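Long-range contacts in agglutinin (Galanthus nivalis, PDB 1MSA), which binds alpha-linked mannose, with high affinity for alpha-(1-3)-mannose oligomers, and has antiviral activity that may contribute to the plant's defence against infection: residues 10-15 against 25-30; 50-55 against 62-67; 43-48 against 70-75; 18-23 against 34-39. All blocks are in the same frame, centred on the assembly; numbering follows the deposited sequence.

How the contacts relate
Contact 1 closes the first loop, bringing the turn after strand 9-10 to the end of strand 21-25. Contact 4 crosses it, since 18-23 lies between the two segments of contact 1 while 34-39 lies beyond them; it pairs strands 21-25 and 31-35, and both contacts reach the same mannoside. Further on, contact 3 closes the loop from 43-48 to 70-75, and contact 2, the hairpin of strands 53-56 and 62-65, is nested inside it. The disulfide Cys29-Cys52 joins contact 1 to contact 2, while Val64 pairs with Ile72 and Trp73 to bind contact 2 to contact 3. Contacts 2 and 4 each lie within one four-stranded sheet; contacts 1 and 3 join the two sheets.

Contact 1: residues 10-15 against 25-30; sequences LSTGEF and MQEDCN. With MMA (methyl alpha-D-mannopyranoside), chain G.
Thr12 and Glu27 cross at about a right angle, so that Glu27 OE2 comes 3.3 Å from Thr12 CB. The methyl of the same threonine turns to the backbone at Gln26 and Glu27. The other oxygen, Glu27 OE1, is bonded to Ser51 OG, which fixes the carboxylate from outside the pair. Two backbone bonds close the contact: Gly13 N gives a short bond to Met25 O (2.6 Å), and Met25 N one to Glu14 O (3.1 Å). In Met25, chi1 of 174° sets CG near Leu10 O and Ser11 O, and the chain then bends so that its end leads away.

Past this junction the loop becomes a sugar site. Asp28 OD1 takes Gln26 NE2 and Asn30 N from opposite faces of its carboxylate, the second closing an Asx turn. Asp28 OD2 is left to accept from O2 of the mannoside (3.0 Å), Asn30 ND2 donates to that O2 (2.7 Å), and Gln26 NE2 donates to O3 (3.1 Å), while Gln26 OE1 is hydrogen-bonded to Tyr34 OH. The double grip on OD1 positions the carboxylate, and O2, giving to Asp28 and receiving from Asn30, is consistent with selection of mannose by its axial hydroxyl.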
# COMPACT_ATOMS: atom_id res chain seq x y z
N LEU A 10 -11.94 -2.48 -15.07
CA LEU A 10 -10.82 -1.55 -15.18
C LEU A 10 -11.00 -0.81 -16.52
O LEU A 10 -10.95 -1.46 -17.56
CB LEU A 10 -9.48 -2.27 -15.20
CG LEU A 10 -8.89 -2.76 -13.89
CD1 LEU A 10 -7.48 -3.31 -14.12
CD2 LEU A 10 -8.88 -1.67 -12.83
N SER A 11 -11.27 0.48 -16.47
CA SER A 11 -11.43 1.24 -17.72
C SER A 11 -10.06 1.46 -18.36
O SER A 11 -9.03 1.16 -17.74
CB SER A 11 -12.10 2.58 -17.46
OG SER A 11 -13.41 2.40 -16.96
N THR A 12 -10.06 1.96 -19.58
CA THR A 12 -8.79 2.21 -20.28
C THR A 12 -7.92 3.14 -19.44
O THR A 12 -8.40 4.11 -18.87
CB THR A 12 -9.03 2.85 -21.66
OG1 THR A 12 -10.42 3.23 -21.76
CG2 THR A 12 -8.67 1.88 -22.76
N GLY A 13 -6.64 2.79 -19.33
CA GLY A 13 -5.69 3.57 -18.57
C GLY A 13 -5.67 3.19 -17.09
O GLY A 13 -4.83 3.68 -16.34
N GLU A 14 -6.61 2.35 -16.67
CA GLU A 14 -6.68 1.93 -15.27
C GLU A 14 -5.87 0.65 -15.11
O GLU A 14 -5.64 -0.06 -16.10
CB GLU A 14 -8.11 1.83 -14.77
CG GLU A 14 -8.76 3.19 -14.56
CD GLU A 14 -10.14 3.15 -13.98
OE1 GLU A 14 -10.81 2.10 -14.03
OE2 GLU A 14 -10.60 4.20 -13.45
N PHE A 15 -5.35 0.41 -13.90
CA PHE A 15 -4.48 -0.74 -13.71
C PHE A 15 -4.44 -1.29 -12.30
O PHE A 15 -4.91 -0.70 -11.34
CB PHE A 15 -3.02 -0.26 -14.05
CG PHE A 15 -2.68 0.99 -13.27
CD1 PHE A 15 -2.19 0.91 -11.98
CD2 PHE A 15 -2.89 2.24 -13.82
CE1 PHE A 15 -1.91 2.04 -11.25
CE2 PHE A 15 -2.61 3.39 -13.10
CZ PHE A 15 -2.11 3.29 -11.82
N MET A 25 -4.73 -1.82 -18.50
CA MET A 25 -5.65 -1.89 -19.64
C MET A 25 -5.40 -0.62 -20.46
O MET A 25 -5.98 0.42 -20.17
CB MET A 25 -7.09 -1.92 -19.15
CG MET A 25 -8.16 -1.87 -20.22
SD MET A 25 -8.38 -3.42 -21.11
CE MET A 25 -7.24 -3.20 -22.47
N GLN A 26 -4.48 -0.70 -21.41
CA GLN A 26 -4.09 0.44 -22.23
C GLN A 26 -5.18 0.96 -23.15
O GLN A 26 -6.18 0.30 -23.42
CB GLN A 26 -2.86 0.08 -23.07
CG GLN A 26 -1.72 -0.50 -22.26
CD GLN A 26 -0.44 -0.64 -23.05
OE1 GLN A 26 0.65 -0.62 -22.47
NE2 GLN A 26 -0.55 -0.81 -24.36
N GLU A 27 -4.95 2.15 -23.70
CA GLU A 27 -5.88 2.80 -24.60
C GLU A 27 -5.95 2.15 -25.97
O GLU A 27 -6.97 2.28 -26.67
CB GLU A 27 -5.53 4.29 -24.75
CG GLU A 27 -6.33 5.21 -23.84
CD GLU A 27 -7.80 5.30 -24.22
OE1 GLU A 27 -8.15 5.04 -25.40
OE2 GLU A 27 -8.62 5.64 -23.34
N ASP A 28 -4.91 1.42 -26.36
CA ASP A 28 -4.87 0.74 -27.64
C ASP A 28 -5.49 -0.65 -27.59
O ASP A 28 -5.38 -1.42 -28.55
CB ASP A 28 -3.44 0.66 -28.17
CG ASP A 28 -2.51 -0.21 -27.38
OD1 ASP A 28 -2.87 -0.72 -26.30
OD2 ASP A 28 -1.36 -0.42 -27.84
N CYS A 29 -6.11 -1.02 -26.48
CA CYS A 29 -6.76 -2.27 -26.24
C CYS A 29 -5.83 -3.43 -25.93
O CYS A 29 -6.26 -4.59 -25.93
CB CYS A 29 -7.75 -2.66 -27.34
SG CYS A 29 -9.23 -1.64 -27.32
N ASN A 30 -4.57 -3.12 -25.64
CA ASN A 30 -3.61 -4.16 -25.25
C ASN A 30 -3.58 -4.21 -23.72
O ASN A 30 -3.51 -3.16 -23.08
CB ASN A 30 -2.24 -3.85 -25.81
CG ASN A 30 -1.37 -5.07 -25.97
OD1 ASN A 30 -1.84 -6.20 -25.81
ND2 ASN A 30 -0.09 -4.88 -26.28
C1 MMA G . 2.61 -3.58 -28.00
C2 MMA G . 2.09 -2.27 -27.42
C3 MMA G . 2.95 -1.79 -26.27
C4 MMA G . 3.25 -2.89 -25.27
C5 MMA G . 3.76 -4.15 -25.98
C6 MMA G . 3.96 -5.32 -25.03
C7 MMA G . 4.57 -4.51 -29.08
O1 MMA G . 3.82 -3.35 -28.65
O2 MMA G . 0.74 -2.40 -27.01
O3 MMA G . 2.30 -0.71 -25.61
O4 MMA G . 4.24 -2.44 -24.35
O5 MMA G . 2.82 -4.57 -26.99
O6 MMA G . 3.85 -6.57 -25.70

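Contact 2: residues 50-55 against 62-67; sequences RSCFLS and LVVYNP. With MMA (methyl alpha-D-mannopyranoside), chain F.
Leu54 CD1 sits between Leu62 CG and Val64 CG2, 3.9 Å from each, and Cys52 CB extends this apolar face to Val64 CG1. Met25 covers Leu54 and Cys52 from strand 21-25, and the sulfur of Cys52 is tied to Cys29 by a disulfide.

On the other face of the hairpin, Tyr65 CB lies over the Phe53 ring, 3.6 Å from its centroid, in a CH-pi contact. The two ring planes are only 25° apart, but a lateral offset leaves little ring-on-ring contact, the centroids being 5.5 Å apart. Phe53 reaches this place because its CG stands between the backbone nitrogen and the carbonyl carbon (chi1 50°), folding the ring across the neighbouring strand. Ser55 CB touches the edge of the Tyr65 ring, while Val63 CG1 lies over one face, near the rim.

Between the faces, four backbone bonds pair Phe53 with Tyr65 and Ser55 with Val63; the shortest is Ser55 N to Val63 O (2.7 Å). At the outer edge Tyr65 OH is hydrogen-bonded to O4 of the mannoside (2.7 Å) and to Gln57. Gln57, Asp59 and Asn61 complete the sugar's partners. Packing on CB and the bond to Gln57 probably limit the ring's freedom, presenting OH to O4.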
# COMPACT_ATOMS: atom_id res chain seq x y z
N ARG A 50 -10.17 0.77 -29.54
CA ARG A 50 -9.75 1.87 -28.68
C ARG A 50 -10.67 1.95 -27.46
O ARG A 50 -11.84 1.57 -27.54
CB ARG A 50 -9.83 3.20 -29.44
CG ARG A 50 -8.57 3.57 -30.20
CD ARG A 50 -7.58 4.31 -29.32
NE ARG A 50 -6.21 3.87 -29.52
CZ ARG A 50 -5.15 4.45 -28.98
NH1 ARG A 50 -5.28 5.52 -28.20
NH2 ARG A 50 -3.94 3.96 -29.21
N SER A 51 -10.14 2.43 -26.34
CA SER A 51 -10.93 2.60 -25.13
C SER A 51 -11.61 1.34 -24.65
O SER A 51 -12.76 1.36 -24.18
CB SER A 51 -11.95 3.73 -25.34
OG SER A 51 -11.26 4.96 -25.55
N CYS A 52 -10.87 0.23 -24.67
CA CYS A 52 -11.39 -1.04 -24.19
C CYS A 52 -11.47 -1.03 -22.66
O CYS A 52 -10.89 -0.16 -22.01
CB CYS A 52 -10.47 -2.19 -24.61
SG CYS A 52 -10.63 -2.70 -26.33
N PHE A 53 -12.18 -2.00 -22.10
CA PHE A 53 -12.29 -2.14 -20.66
C PHE A 53 -12.06 -3.59 -20.26
O PHE A 53 -12.29 -4.51 -21.05
CB PHE A 53 -13.56 -1.58 -20.09
CG PHE A 53 -14.85 -1.99 -20.72
CD1 PHE A 53 -15.31 -1.38 -21.88
CD2 PHE A 53 -15.65 -2.96 -20.13
CE1 PHE A 53 -16.51 -1.74 -22.45
CE2 PHE A 53 -16.87 -3.32 -20.68
CZ PHE A 53 -17.29 -2.71 -21.85
N LEU A 54 -11.54 -3.79 -19.06
CA LEU A 54 -11.26 -5.13 -18.55
C LEU A 54 -12.29 -5.49 -17.48
O LEU A 54 -12.49 -4.73 -16.53
CB LEU A 54 -9.85 -5.23 -17.98
CG LEU A 54 -9.50 -6.57 -17.30
CD1 LEU A 54 -9.43 -7.68 -18.34
CD2 LEU A 54 -8.21 -6.46 -16.51
N SER A 55 -12.93 -6.64 -17.64
CA SER A 55 -13.97 -7.05 -16.70
C SER A 55 -13.73 -8.38 -16.03
O SER A 55 -13.54 -9.40 -16.69
CB SER A 55 -15.31 -7.08 -17.46
OG SER A 55 -16.38 -7.22 -16.55
N LEU A 62 -12.41 -13.59 -17.23
CA LEU A 62 -11.73 -12.28 -17.26
C LEU A 62 -11.77 -11.83 -18.72
O LEU A 62 -11.19 -12.51 -19.57
CB LEU A 62 -10.32 -12.42 -16.73
CG LEU A 62 -9.49 -11.14 -16.60
CD1 LEU A 62 -10.04 -10.25 -15.50
CD2 LEU A 62 -8.03 -11.48 -16.35
N VAL A 63 -12.55 -10.79 -19.03
CA VAL A 63 -12.73 -10.38 -20.40
C VAL A 63 -12.35 -8.95 -20.74
O VAL A 63 -12.63 -8.00 -20.01
CB VAL A 63 -14.23 -10.54 -20.81
CG1 VAL A 63 -14.40 -10.35 -22.31
CG2 VAL A 63 -14.79 -11.88 -20.38
N VAL A 64 -11.76 -8.78 -21.92
CA VAL A 64 -11.43 -7.46 -22.46
C VAL A 64 -12.53 -7.08 -23.46
O VAL A 64 -12.71 -7.78 -24.47
CB VAL A 64 -10.07 -7.46 -23.18
CG1 VAL A 64 -9.91 -6.20 -24.04
CG2 VAL A 64 -8.92 -7.58 -22.19
N TYR A 65 -13.28 -6.03 -23.18
CA TYR A 65 -14.35 -5.60 -24.07
C TYR A 65 -14.02 -4.32 -24.82
O TYR A 65 -13.30 -3.46 -24.32
CB TYR A 65 -15.63 -5.31 -23.26
CG TYR A 65 -16.31 -6.55 -22.75
CD1 TYR A 65 -17.15 -7.29 -23.58
CD2 TYR A 65 -16.14 -6.99 -21.44
CE1 TYR A 65 -17.78 -8.44 -23.13
CE2 TYR A 65 -16.77 -8.13 -20.98
CZ TYR A 65 -17.58 -8.85 -21.83
OH TYR A 65 -18.22 -9.98 -21.38
N ASN A 66 -14.63 -4.17 -26.00
CA ASN A 66 -14.44 -2.91 -26.76
C ASN A 66 -15.62 -2.01 -26.39
O ASN A 66 -16.57 -2.48 -25.73
CB ASN A 66 -14.31 -3.15 -28.23
CG ASN A 66 -15.53 -3.64 -28.95
OD1 ASN A 66 -16.63 -3.69 -28.42
ND2 ASN A 66 -15.34 -4.03 -30.21
N PRO A 67 -15.60 -0.76 -26.81
CA PRO A 67 -16.65 0.19 -26.52
C PRO A 67 -18.04 -0.27 -26.87
O PRO A 67 -19.02 0.10 -26.20
CB PRO A 67 -16.26 1.43 -27.31
CG PRO A 67 -14.79 1.32 -27.51
CD PRO A 67 -14.49 -0.16 -27.60
C1 MMA F . -18.19 -16.23 -21.89
C2 MMA F . -18.85 -15.34 -20.83
C3 MMA F . -19.28 -14.02 -21.47
C4 MMA F . -18.10 -13.37 -22.16
C5 MMA F . -17.47 -14.33 -23.16
C6 MMA F . -16.20 -13.77 -23.80
C7 MMA F . -18.87 -17.73 -23.65
O1 MMA F . -19.13 -16.53 -22.88
O2 MMA F . -17.93 -15.12 -19.78
O3 MMA F . -19.82 -13.15 -20.50
O4 MMA F . -18.54 -12.20 -22.85
O5 MMA F . -17.09 -15.56 -22.49
O6 MMA F . -15.56 -14.76 -24.60

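Contact 3: residues 43-48 against 70-75; sequences TNTGGL and KPIWAS
Thr43 presses its methyl onto the indole of Trp73: CG2 stands 3.6 Å from the centroid of the five-membered ring, 15° off the normal, a CH-pi contact near the middle of the fused system. The opposite face of the indole has Ser75 N above it, offset toward the rim. Next to this pair, Thr45 CG2 meets Ile72 CG2 at 3.6 Å and also approaches Trp73 CB. Leu48 and Ile72 lie alongside and point opposite ways, with Leu48 CD1 4.0 Å from Ile72 CG2. No hydrogen bond crosses the contact, so it is held by methyl groups and a ring.

The hydroxyl bonds behind the methyls are consistent with their being held in this rotation. In both threonines OG1 lies between the backbone nitrogen and the carbonyl carbon (chi1 56° in Thr43), which leaves CG2 beside the nitrogen and facing strand 71-74. Thr43 OG1 donates to Thr45 OG1 (2.8 Å), and Thr45 OG1 is bonded in turn to Cys29 O, so the hydroxyls chain through to the 25-30 loop while the methyls face the strand. Asn30 OD1 accepts from Thr45 N, and a type II turn from Thr45 to Leu48, closed by Leu48 N to Thr45 O (3.2 Å), brings the leucine round to Ile72.

On the strand side, Ile72 and Trp73 both face Val64. This is a classic beta bulge, and it lets two successive side chains point to the same loop at the edge of a four-stranded sheet in the bulb-type lectin domain.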
# COMPACT_ATOMS: atom_id res chain seq x y z
N THR A 43 -1.90 -9.46 -23.88
CA THR A 43 -2.95 -10.23 -24.55
C THR A 43 -2.74 -10.14 -26.07
O THR A 43 -3.29 -10.90 -26.84
CB THR A 43 -4.36 -9.73 -24.23
OG1 THR A 43 -4.44 -8.33 -24.55
CG2 THR A 43 -4.70 -9.92 -22.76
N ASN A 44 -1.93 -9.16 -26.48
CA ASN A 44 -1.58 -8.91 -27.85
C ASN A 44 -2.75 -8.43 -28.70
O ASN A 44 -2.85 -8.77 -29.88
CB ASN A 44 -0.90 -10.12 -28.49
CG ASN A 44 0.40 -10.46 -27.77
OD1 ASN A 44 1.15 -9.57 -27.38
ND2 ASN A 44 0.63 -11.75 -27.56
N THR A 45 -3.61 -7.61 -28.12
CA THR A 45 -4.77 -7.08 -28.82
C THR A 45 -4.60 -5.61 -29.16
O THR A 45 -5.58 -4.91 -29.43
CB THR A 45 -6.03 -7.27 -27.95
OG1 THR A 45 -5.73 -6.90 -26.60
CG2 THR A 45 -6.49 -8.72 -27.98
N GLY A 46 -3.35 -5.13 -29.15
CA GLY A 46 -3.07 -3.73 -29.43
C GLY A 46 -3.51 -3.34 -30.84
O GLY A 46 -3.18 -4.03 -31.81
N GLY A 47 -4.28 -2.26 -30.96
CA GLY A 47 -4.74 -1.78 -32.24
C GLY A 47 -6.03 -2.39 -32.73
O GLY A 47 -6.57 -1.94 -33.76
N LEU A 48 -6.60 -3.36 -32.01
CA LEU A 48 -7.85 -3.99 -32.42
C LEU A 48 -9.05 -3.09 -32.15
O LEU A 48 -10.17 -3.40 -32.58
CB LEU A 48 -8.06 -5.33 -31.73
CG LEU A 48 -6.94 -6.37 -31.88
CD1 LEU A 48 -7.40 -7.72 -31.34
CD2 LEU A 48 -6.48 -6.47 -33.32
N LYS A 70 -18.17 -5.77 -27.45
CA LYS A 70 -17.77 -7.01 -28.12
C LYS A 70 -16.47 -7.50 -27.47
O LYS A 70 -15.55 -6.72 -27.29
CB LYS A 70 -17.54 -6.76 -29.60
CG LYS A 70 -17.02 -7.96 -30.38
CD LYS A 70 -16.06 -7.51 -31.48
CE LYS A 70 -16.17 -8.37 -32.72
NZ LYS A 70 -15.40 -7.80 -33.86
N PRO A 71 -16.45 -8.77 -27.08
CA PRO A 71 -15.28 -9.36 -26.46
C PRO A 71 -14.12 -9.39 -27.45
O PRO A 71 -14.31 -9.75 -28.61
CB PRO A 71 -15.71 -10.74 -26.05
CG PRO A 71 -17.09 -10.94 -26.50
CD PRO A 71 -17.53 -9.75 -27.28
N ILE A 72 -12.95 -9.00 -26.99
CA ILE A 72 -11.76 -8.95 -27.86
C ILE A 72 -10.71 -9.92 -27.36
O ILE A 72 -9.77 -10.32 -28.04
CB ILE A 72 -11.26 -7.50 -27.95
CG1 ILE A 72 -11.99 -6.81 -29.12
CG2 ILE A 72 -9.77 -7.36 -28.08
CD1 ILE A 72 -11.67 -5.35 -29.28
N TRP A 73 -10.92 -10.39 -26.13
CA TRP A 73 -10.04 -11.34 -25.47
C TRP A 73 -10.69 -11.81 -24.17
O TRP A 73 -11.49 -11.09 -23.58
CB TRP A 73 -8.67 -10.71 -25.17
CG TRP A 73 -7.74 -11.65 -24.46
CD1 TRP A 73 -6.84 -12.50 -25.04
CD2 TRP A 73 -7.64 -11.86 -23.04
NE1 TRP A 73 -6.20 -13.25 -24.07
CE2 TRP A 73 -6.68 -12.87 -22.83
CE3 TRP A 73 -8.29 -11.31 -21.94
CZ2 TRP A 73 -6.34 -13.33 -21.56
CZ3 TRP A 73 -7.96 -11.77 -20.67
CH2 TRP A 73 -6.99 -12.77 -20.50
N ALA A 74 -10.38 -13.03 -23.76
CA ALA A 74 -10.90 -13.56 -22.51
C ALA A 74 -9.98 -14.68 -22.02
O ALA A 74 -9.31 -15.34 -22.82
CB ALA A 74 -12.32 -14.04 -22.66
N SER A 75 -9.97 -14.90 -20.71
CA SER A 75 -9.15 -15.97 -20.13
C SER A 75 -9.77 -17.32 -20.49
O SER A 75 -9.11 -18.35 -20.50
CB SER A 75 -9.08 -15.81 -18.61
OG SER A 75 -10.38 -15.60 -18.08

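Contact 4: residues 18-23 against 34-39; sequences YGSFVF and YDVDKP. With MMA (methyl alpha-D-mannopyranoside), chain G.
Phe21 turns its ring edge to the carboxylate of Asp35, CE1 lying 3.8 Å from Asp35 CG. The two side chains run side by side in the same direction, with ring and carboxylate planes 80° apart. Asp35 swings its carboxyl carbon opposite its own N (chi1 -176°), which brings OD1 within 3.0 Å of Ser20 OG; the hydroxyl donates on the syn side, 25° out of the carboxylate plane. Ser20 CB also packs on Val36 CG2 (3.5 Å). Asp35 OD2 has a long, weak ion pair with Arg92.

Backbone bonds join the strands: Val36 N to Ser20 O, and a reciprocal pair between Val22 and Tyr34, of which Tyr34 N to Val22 O is 2.8 Å. The Tyr34 ring leads away from Val22 toward the mannoside, and its OH accepts from the sugar's O4 at a short 2.5 Å, with Gln26 OE1 as second partner. Pro39 CB packs on C6 of the same sugar (3.5 Å). Ser20, Tyr34 and Val36 also pack against the second subunit. At this bulb-lectin mannose site two antiparallel neighbours of a four-stranded meander pair, and type II' turns at Tyr18-Phe21 and Asp35-Lys38 lead on to the outer strands 15-18 and 38-42.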
# COMPACT_ATOMS: atom_id res chain seq x y z
N TYR A 18 1.61 -3.35 -7.97
CA TYR A 18 2.30 -3.92 -6.84
C TYR A 18 3.81 -3.78 -7.09
O TYR A 18 4.32 -4.39 -8.03
CB TYR A 18 1.96 -5.38 -6.57
CG TYR A 18 2.53 -5.88 -5.26
CD1 TYR A 18 3.81 -6.42 -5.20
CD2 TYR A 18 1.80 -5.79 -4.08
CE1 TYR A 18 4.34 -6.86 -4.00
CE2 TYR A 18 2.32 -6.24 -2.88
CZ TYR A 18 3.59 -6.78 -2.85
OH TYR A 18 4.11 -7.24 -1.66
N GLY A 19 4.45 -2.96 -6.28
CA GLY A 19 5.89 -2.72 -6.44
C GLY A 19 6.15 -2.11 -7.82
O GLY A 19 5.54 -1.11 -8.21
N SER A 20 7.02 -2.77 -8.58
CA SER A 20 7.37 -2.30 -9.92
C SER A 20 6.51 -2.97 -10.99
O SER A 20 6.77 -2.80 -12.18
CB SER A 20 8.85 -2.59 -10.21
OG SER A 20 9.14 -3.95 -9.94
N PHE A 21 5.52 -3.75 -10.57
CA PHE A 21 4.64 -4.44 -11.48
C PHE A 21 3.37 -3.63 -11.73
O PHE A 21 2.76 -3.12 -10.78
CB PHE A 21 4.23 -5.81 -10.94
CG PHE A 21 5.32 -6.65 -10.35
CD1 PHE A 21 6.59 -6.68 -10.89
CD2 PHE A 21 5.06 -7.44 -9.23
CE1 PHE A 21 7.58 -7.45 -10.33
CE2 PHE A 21 6.04 -8.24 -8.68
CZ PHE A 21 7.31 -8.24 -9.23
N VAL A 22 3.00 -3.48 -12.99
CA VAL A 22 1.79 -2.77 -13.36
C VAL A 22 1.03 -3.63 -14.40
O VAL A 22 1.60 -4.06 -15.39
CB VAL A 22 2.00 -1.38 -13.93
CG1 VAL A 22 0.64 -0.72 -14.24
CG2 VAL A 22 2.79 -0.46 -13.01
N PHE A 23 -0.23 -3.89 -14.09
CA PHE A 23 -1.09 -4.66 -15.01
C PHE A 23 -2.11 -3.65 -15.55
O PHE A 23 -3.04 -3.30 -14.84
CB PHE A 23 -1.79 -5.77 -14.24
CG PHE A 23 -2.50 -6.80 -15.08
CD1 PHE A 23 -1.83 -7.47 -16.09
CD2 PHE A 23 -3.83 -7.10 -14.84
CE1 PHE A 23 -2.48 -8.42 -16.86
CE2 PHE A 23 -4.48 -8.06 -15.60
CZ PHE A 23 -3.80 -8.71 -16.61
N TYR A 34 3.65 -5.11 -17.03
CA TYR A 34 4.98 -4.54 -17.08
C TYR A 34 5.74 -4.75 -15.76
O TYR A 34 5.16 -4.71 -14.68
CB TYR A 34 4.88 -3.01 -17.28
CG TYR A 34 4.45 -2.54 -18.64
CD1 TYR A 34 5.36 -2.43 -19.68
CD2 TYR A 34 3.15 -2.13 -18.88
CE1 TYR A 34 4.98 -1.98 -20.93
CE2 TYR A 34 2.75 -1.68 -20.12
CZ TYR A 34 3.67 -1.61 -21.14
OH TYR A 34 3.28 -1.16 -22.39
N ASP A 35 7.03 -4.97 -15.89
CA ASP A 35 7.93 -5.00 -14.73
C ASP A 35 8.85 -3.77 -14.98
O ASP A 35 9.76 -3.82 -15.78
CB ASP A 35 8.75 -6.25 -14.58
CG ASP A 35 9.59 -6.25 -13.31
OD1 ASP A 35 9.58 -5.22 -12.60
OD2 ASP A 35 10.25 -7.26 -13.03
N VAL A 36 8.47 -2.67 -14.35
CA VAL A 36 9.09 -1.38 -14.57
C VAL A 36 8.69 -0.93 -15.98
O VAL A 36 7.49 -0.79 -16.26
CB VAL A 36 10.57 -1.27 -14.32
CG1 VAL A 36 11.05 0.19 -14.46
CG2 VAL A 36 10.96 -1.76 -12.93
N ASP A 37 9.64 -0.80 -16.89
CA ASP A 37 9.33 -0.39 -18.26
C ASP A 37 9.33 -1.57 -19.21
O ASP A 37 9.18 -1.39 -20.43
CB ASP A 37 10.35 0.66 -18.72
CG ASP A 37 11.76 0.11 -18.84
OD1 ASP A 37 12.18 -0.70 -17.98
OD2 ASP A 37 12.47 0.50 -19.79
N LYS A 38 9.49 -2.78 -18.69
CA LYS A 38 9.54 -3.97 -19.51
C LYS A 38 8.28 -4.81 -19.50
O LYS A 38 7.87 -5.34 -18.47
CB LYS A 38 10.73 -4.85 -19.08
CG LYS A 38 11.06 -5.93 -20.10
CD LYS A 38 12.12 -6.88 -19.57
CE LYS A 38 12.13 -8.18 -20.38
NZ LYS A 38 12.31 -9.37 -19.49
N PRO A 39 7.67 -4.98 -20.67
CA PRO A 39 6.48 -5.79 -20.83
C PRO A 39 6.81 -7.27 -20.65
O PRO A 39 7.64 -7.83 -21.36
CB PRO A 39 6.00 -5.49 -22.23
CG PRO A 39 7.16 -4.95 -22.97
CD PRO A 39 8.12 -4.39 -21.96
C1 MMA G . 2.61 -3.58 -28.00
C2 MMA G . 2.09 -2.27 -27.42
C3 MMA G . 2.95 -1.79 -26.27
C4 MMA G . 3.25 -2.89 -25.27
C5 MMA G . 3.76 -4.15 -25.98
C6 MMA G . 3.96 -5.32 -25.03
C7 MMA G . 4.57 -4.51 -29.08
O1 MMA G . 3.82 -3.35 -28.65
O2 MMA G . 0.74 -2.40 -27.01
O3 MMA G . 2.30 -0.71 -25.61
O4 MMA G . 4.24 -2.44 -24.35
O5 MMA G . 2.82 -4.57 -26.99
O6 MMA G . 3.85 -6.57 -25.70